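Local coordinates for glycosyl hydrolases family 2, sugar binding domain protein (Bacteroides uniformis str. 3978 T3 ii, PDB 6D1P) that probably hydrolyses O-glycosidic bonds of glucuronides as a beta-glucuronidase of glycosyl hydrolase family 2 from a human gut bacterium, at residues Ala114-Glu119 and Thr174-Ser179; His365-Gly370 and Thr408-Gln413. One frame throughout, in Å; residues are numbered along the deposited sequence.

Contact 1 (Ala114-Glu119 and Thr174-Ser179). With K (potassium ion), chain K; NA (sodium ion), chain D.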
loop_
_atom_site.group_PDB
_atom_site.type_symbol
_atom_site.label_atom_id
_atom_site.label_comp_id
_atom_site.label_asym_id
_atom_site.label_seq_id
_atom_site.Cartn_x
_atom_site.Cartn_y
_atom_site.Cartn_z
ATOM N N ALA A 114 0.804 -10.922 18.130
ATOM C CA ALA A 114 0.532 -10.603 16.737
ATOM C C ALA A 114 -0.479 -9.470 16.696
ATOM O O ALA A 114 -1.430 -9.460 17.485
ATOM C CB ALA A 114 -0.005 -11.825 15.982
ATOM N N GLY A 115 -0.288 -8.529 15.772
ATOM C CA GLY A 115 -1.131 -7.350 15.690
ATOM C C GLY A 115 -1.936 -7.260 14.405
ATOM O O GLY A 115 -1.514 -7.743 13.350
ATOM N N GLN A 116 -3.124 -6.665 14.504
ATOM C CA GLN A 116 -3.784 -6.393 15.779
ATOM C C GLN A 116 -4.869 -7.452 15.981
ATOM O O GLN A 116 -5.004 -8.015 17.065
ATOM C CB GLN A 116 -4.365 -4.977 15.810
ATOM C CG GLN A 116 -3.308 -3.875 15.742
ATOM C CD GLN A 116 -2.619 -3.692 17.054
ATOM O OE1 GLN A 116 -3.253 -3.805 18.094
ATOM N NE2 GLN A 116 -1.309 -3.414 17.029
ATOM N N LYS A 117 -5.621 -7.734 14.919
ATOM C CA LYS A 117 -6.560 -8.846 14.887
ATOM C C LYS A 117 -5.948 -9.980 14.078
ATOM O O LYS A 117 -5.269 -9.739 13.075
ATOM C CB LYS A 117 -7.904 -8.428 14.275
ATOM C CG LYS A 117 -8.496 -7.117 14.813
ATOM C CD LYS A 117 -9.962 -6.979 14.366
ATOM C CE LYS A 117 -10.683 -5.818 15.039
ATOM N NZ LYS A 117 -10.079 -4.554 14.635
ATOM N N THR A 118 -6.192 -11.221 14.504
ATOM C CA THR A 118 -5.535 -12.368 13.885
ATOM C C THR A 118 -6.529 -13.511 13.722
ATOM O O THR A 118 -7.373 -13.737 14.591
ATOM C CB THR A 118 -4.317 -12.830 14.712
ATOM O OG1 THR A 118 -3.397 -11.742 14.891
ATOM C CG2 THR A 118 -3.599 -13.970 14.032
ATOM N N GLU A 119 -6.439 -14.216 12.590
ATOM C CA GLU A 119 -7.266 -15.385 12.309
ATOM C C GLU A 119 -6.385 -16.527 11.815
ATOM O O GLU A 119 -5.505 -16.324 10.975
ATOM C CB GLU A 119 -8.345 -15.078 11.269
ATOM C CG GLU A 119 -9.318 -13.984 11.648
ATOM C CD GLU A 119 -10.313 -13.656 10.525
ATOM O OE1 GLU A 119 -10.252 -14.295 9.452
ATOM O OE2 GLU A 119 -11.168 -12.759 10.718
ATOM N N THR A 174 -11.729 2.294 15.986
ATOM C CA THR A 174 -11.849 3.074 17.219
ATOM C C THR A 174 -12.435 2.278 18.373
ATOM O O THR A 174 -12.356 2.742 19.514
ATOM C CB THR A 174 -12.675 4.347 16.990
ATOM O OG1 THR A 174 -14.029 4.012 16.643
ATOM C CG2 THR A 174 -12.061 5.170 15.872
ATOM N N GLU A 175 -12.995 1.100 18.115
ATOM C CA GLU A 175 -13.539 0.236 19.154
ATOM C C GLU A 175 -12.530 -0.801 19.630
ATOM O O GLU A 175 -12.907 -1.768 20.305
ATOM C CB GLU A 175 -14.817 -0.447 18.651
ATOM C CG GLU A 175 -15.972 0.519 18.408
ATOM C CD GLU A 175 -16.525 1.173 19.699
ATOM O OE1 GLU A 175 -16.358 0.615 20.818
ATOM O OE2 GLU A 175 -17.154 2.253 19.585
ATOM N N MET A 176 -11.264 -0.618 19.274
ATOM C CA MET A 176 -10.165 -1.477 19.686
ATOM C C MET A 176 -9.119 -0.622 20.397
ATOM O O MET A 176 -8.784 0.471 19.928
ATOM C CB MET A 176 -9.561 -2.184 18.462
ATOM C CG MET A 176 -8.525 -3.241 18.775
ATOM S SD MET A 176 -7.844 -3.952 17.266
ATOM C CE MET A 176 -6.870 -2.592 16.627
ATOM N N ILE A 177 -8.612 -1.100 21.527
ATOM C CA ILE A 177 -7.524 -0.389 22.202
ATOM C C ILE A 177 -6.225 -0.970 21.660
ATOM O O ILE A 177 -6.205 -2.155 21.286
ATOM C CB ILE A 177 -7.607 -0.505 23.738
ATOM C CG1 ILE A 177 -7.654 -1.962 24.201
ATOM C CG2 ILE A 177 -8.814 0.244 24.302
ATOM C CD1 ILE A 177 -7.362 -2.103 25.695
ATOM N N PRO A 178 -5.123 -0.187 21.568
ATOM C CA PRO A 178 -5.036 1.236 21.914
ATOM C C PRO A 178 -5.595 2.143 20.846
ATOM O O PRO A 178 -5.834 1.722 19.727
ATOM C CB PRO A 178 -3.532 1.470 22.029
ATOM C CG PRO A 178 -2.976 0.570 20.949
ATOM C CD PRO A 178 -3.829 -0.691 21.066
ATOM N N SER A 179 -5.726 3.413 21.184
ATOM C CA SER A 179 -6.271 4.393 20.267
ATOM C C SER A 179 -5.250 4.809 19.234
ATOM O O SER A 179 -4.059 4.983 19.536
ATOM C CB SER A 179 -6.719 5.631 21.028
ATOM O OG SER A 179 -6.765 6.737 20.159
HETATM K K K K . -7.738 1.702 17.985
HETATM NA NA NA D . -15.227 6.349 16.669
HETATM O O HOH W 1 -4.328 -4.077 20.374
HETATM O O HOH W 2 -18.102 6.009 17.030
HETATM O O HOH W 3 -8.696 4.710 17.561
HETATM O O HOH W 4 -7.084 1.218 15.485
#
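A classic beta bulge at the start of strand 117-122, where Gln-116 and Lys-117 both face Asp-169, turns two neighbouring side chains onto Met-176 in the potassium-binding loop 174-179. Both pack against its thioether. Met-176 CE lies 3.6 Å from Gln-116 CB, with CG of the same glutamine slightly farther, the two chains passing at a slant. Lys-117 and Met-176 meet tip to tip, Lys-117 NZ standing 3.5 Å from Met-176 SD; the ammonium itself is held by a salt bridge to Asp-173. Met-176 runs extended as far as SD and bends only at its last torsion (chi3 70°), which swings the methyl group over to Gln-116.

The glutamine amide looks two ways. Its chain folds at chi2 (-77°), NE2 bonds to the carbonyl of Tyr-187, and OE1 is linked to Ile-177 O through a water that donates to both, 2.8 Å from Ile-177 O.

The same loop turns two backbone carbonyls onto the potassium ion, Met-176 O at 2.5 Å and Pro-178 O at 2.6 Å, with Asp-173 O and waters as further ligands. The peptide bond before Pro-178 is cis. Thr-174 OG1 binds a sodium ion with Asp-434 O of the same chain and Ser-44 OG of the second subunit. A bulge at the start of an inner strand, packed against a cation-binding loop, here belongs to the beta-sandwich of the family 2 sugar-binding domain.

Contact 2 (His365-Gly370 and Thr408-Gln413)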
loop_
_atom_site.group_PDB
_atom_site.type_symbol
_atom_site.label_atom_id
_atom_site.label_comp_id
_atom_site.label_asym_id
_atom_site.label_seq_id
_atom_site.Cartn_x
_atom_site.Cartn_y
_atom_site.Cartn_z
ATOM N N HIS A 365 3.282 1.080 26.405
ATOM C CA HIS A 365 1.875 1.175 26.753
ATOM C C HIS A 365 1.138 -0.136 26.513
ATOM O O HIS A 365 -0.056 -0.138 26.205
ATOM C CB HIS A 365 1.217 2.321 25.980
ATOM C CG HIS A 365 1.852 3.650 26.229
ATOM N ND1 HIS A 365 2.092 4.135 27.503
ATOM C CD2 HIS A 365 2.316 4.593 25.376
ATOM C CE1 HIS A 365 2.654 5.329 27.418
ATOM N NE2 HIS A 365 2.805 5.627 26.139
ATOM N N TYR A 366 1.825 -1.261 26.669
ATOM C CA TYR A 366 1.200 -2.548 26.390
ATOM C C TYR A 366 2.072 -3.646 26.991
ATOM O O TYR A 366 3.260 -3.441 27.271
ATOM C CB TYR A 366 1.013 -2.754 24.875
ATOM C CG TYR A 366 2.191 -2.215 24.098
ATOM C CD1 TYR A 366 3.369 -2.949 23.986
ATOM C CD2 TYR A 366 2.146 -0.948 23.516
ATOM C CE1 TYR A 366 4.466 -2.449 23.279
ATOM C CE2 TYR A 366 3.235 -0.430 22.804
ATOM C CZ TYR A 366 4.396 -1.188 22.702
ATOM O OH TYR A 366 5.472 -0.683 22.027
ATOM N N GLN A 367 1.454 -4.801 27.215
ATOM C CA GLN A 367 2.205 -6.017 27.487
ATOM C C GLN A 367 3.263 -6.247 26.412
ATOM O O GLN A 367 2.978 -6.157 25.211
ATOM C CB GLN A 367 1.245 -7.207 27.545
ATOM C CG GLN A 367 1.923 -8.557 27.684
ATOM C CD GLN A 367 0.932 -9.692 27.889
ATOM O OE1 GLN A 367 -0.273 -9.470 28.105
ATOM N NE2 GLN A 367 1.436 -10.925 27.821
ATOM N N GLN A 368 4.484 -6.550 26.838
ATOM C CA GLN A 368 5.579 -6.777 25.905
ATOM C C GLN A 368 6.008 -8.236 25.960
ATOM O O GLN A 368 5.560 -8.996 26.820
ATOM C CB GLN A 368 6.750 -5.822 26.192
ATOM C CG GLN A 368 6.344 -4.372 25.993
ATOM C CD GLN A 368 7.486 -3.412 25.792
ATOM O OE1 GLN A 368 8.659 -3.764 25.922
ATOM N NE2 GLN A 368 7.147 -2.175 25.463
ATOM N N SER A 369 6.846 -8.627 24.988
ATOM C CA SER A 369 7.338 -10.002 24.858
ATOM C C SER A 369 7.824 -10.585 26.183
ATOM O O SER A 369 8.548 -9.933 26.934
ATOM C CB SER A 369 8.491 -10.045 23.849
ATOM O OG SER A 369 9.197 -11.268 23.933
ATOM N N GLY A 370 7.446 -11.841 26.437
ATOM C CA GLY A 370 7.945 -12.557 27.598
ATOM C C GLY A 370 9.461 -12.586 27.677
ATOM O O GLY A 370 10.015 -12.696 28.776
ATOM N N THR A 408 -6.554 -9.114 32.258
ATOM C CA THR A 408 -6.550 -10.481 32.766
ATOM C C THR A 408 -5.383 -11.278 32.198
ATOM O O THR A 408 -4.653 -11.949 32.941
ATOM C CB THR A 408 -7.884 -11.148 32.431
ATOM O OG1 THR A 408 -8.941 -10.426 33.081
ATOM C CG2 THR A 408 -7.906 -12.596 32.868
ATOM N N ASN A 409 -5.176 -11.193 30.879
ATOM C CA ASN A 409 -4.100 -11.948 30.244
ATOM C C ASN A 409 -2.736 -11.458 30.713
ATOM O O ASN A 409 -1.842 -12.262 30.995
ATOM C CB ASN A 409 -4.205 -11.854 28.718
ATOM C CG ASN A 409 -5.316 -12.713 28.144
ATOM O OD1 ASN A 409 -5.790 -13.638 28.785
ATOM N ND2 ASN A 409 -5.720 -12.417 26.911
ATOM N N MET A 410 -2.555 -10.142 30.800
ATOM C CA MET A 410 -1.266 -9.601 31.209
ATOM C C MET A 410 -0.882 -10.076 32.605
ATOM O O MET A 410 0.253 -10.504 32.839
ATOM C CB MET A 410 -1.305 -8.082 31.167
ATOM C CG MET A 410 0.051 -7.453 31.288
ATOM S SD MET A 410 -0.075 -5.673 31.420
ATOM C CE MET A 410 -1.076 -5.542 32.892
ATOM N N ILE A 411 -1.823 -9.998 33.545
ATOM C CA ILE A 411 -1.558 -10.399 34.919
ATOM C C ILE A 411 -1.344 -11.903 35.003
ATOM O O ILE A 411 -0.368 -12.373 35.589
ATOM C CB ILE A 411 -2.707 -9.938 35.828
ATOM C CG1 ILE A 411 -2.651 -8.420 36.011
ATOM C CG2 ILE A 411 -2.653 -10.674 37.154
ATOM C CD1 ILE A 411 -3.907 -7.857 36.602
ATOM N N GLU A 412 -2.239 -12.681 34.404
ATOM C CA GLU A 412 -2.100 -14.129 34.502
ATOM C C GLU A 412 -0.826 -14.628 33.830
ATOM O O GLU A 412 -0.204 -15.576 34.321
ATOM C CB GLU A 412 -3.329 -14.816 33.912
ATOM C CG GLU A 412 -4.476 -14.906 34.920
ATOM C CD GLU A 412 -5.733 -15.513 34.337
ATOM O OE1 GLU A 412 -5.758 -15.778 33.107
ATOM O OE2 GLU A 412 -6.701 -15.708 35.105
ATOM N N GLN A 413 -0.407 -13.989 32.733
ATOM C CA GLN A 413 0.736 -14.458 31.966
ATOM C C GLN A 413 2.074 -13.992 32.526
ATOM O O GLN A 413 3.093 -14.628 32.249
ATOM C CB GLN A 413 0.589 -14.021 30.497
ATOM C CG GLN A 413 -0.424 -14.882 29.720
ATOM C CD GLN A 413 -0.922 -14.246 28.419
ATOM O OE1 GLN A 413 -0.250 -13.416 27.813
ATOM N NE2 GLN A 413 -2.106 -14.642 27.995
#
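Gln-367 reaches out of the loop after strand 360-362 and touches helix 397-414 along almost the whole of its side chain. At its base, Gln-367 CB rests 3.9 Å from CG of Met-410, whose chain runs antiparallel alongside it. CG, placed anti to the backbone N (chi1 174°), continues the extended line toward the helix and delivers the amide carbon CD of Gln-367 to 4.0 Å from Met-410 CA. There the amide divides its two ends. OE1 of Gln-367 settles against the helix surface, 3.3 Å from Met-410 CA and 3.5 Å from Met-410 CB, while NE2 turns to the next turn of the helix.

These segments belong to the TIM-barrel domain: the loop leads from a barrel strand into helix 370-379, with Ser-369 as its N-cap, and Met-410 also packs on Glu-385 and on Trp-423 of neighbouring barrel strands.

At the tip, Gln-367 NE2 donates to Gln-413 OE1 in a nearly straight hydrogen bond of 3.0 Å (168° at the hydrogen). The acceptor lies close to the plane of the Gln-367 amide, whereas the donor sits somewhat out of the carbonyl plane of Gln-413, and the two amide planes stand 63° apart. The other end of the Gln-413 amide is fixed as well, NE2 bonding to the carbonyl of Glu-136, and Asn-409 ND2 bonds to Asp-135.

How the contacts relate
From the N terminus, the chain enters contact 1 at strand 117-122 and comes back to it after strand 162-169, closing a loop of 54 residues within the sugar-binding domain. Contact 2 opens later, in the TIM-barrel domain, where 37 residues, holding the rest of helix 370-379, strand 382-386 and the first turns of helix 397-414, separate its segments. The two loops follow in series and neither nest nor cross. The centres of contacts 1 and 2 lie about 15 Å apart, and the contacts do not touch. Helix 397-414 nevertheless joins them: earlier residues, Tyr-399, Gln-402 and Ala-403, pack on loop 174-179, while its last turns carry contact 2, linking the sugar-binding domain to the barrel.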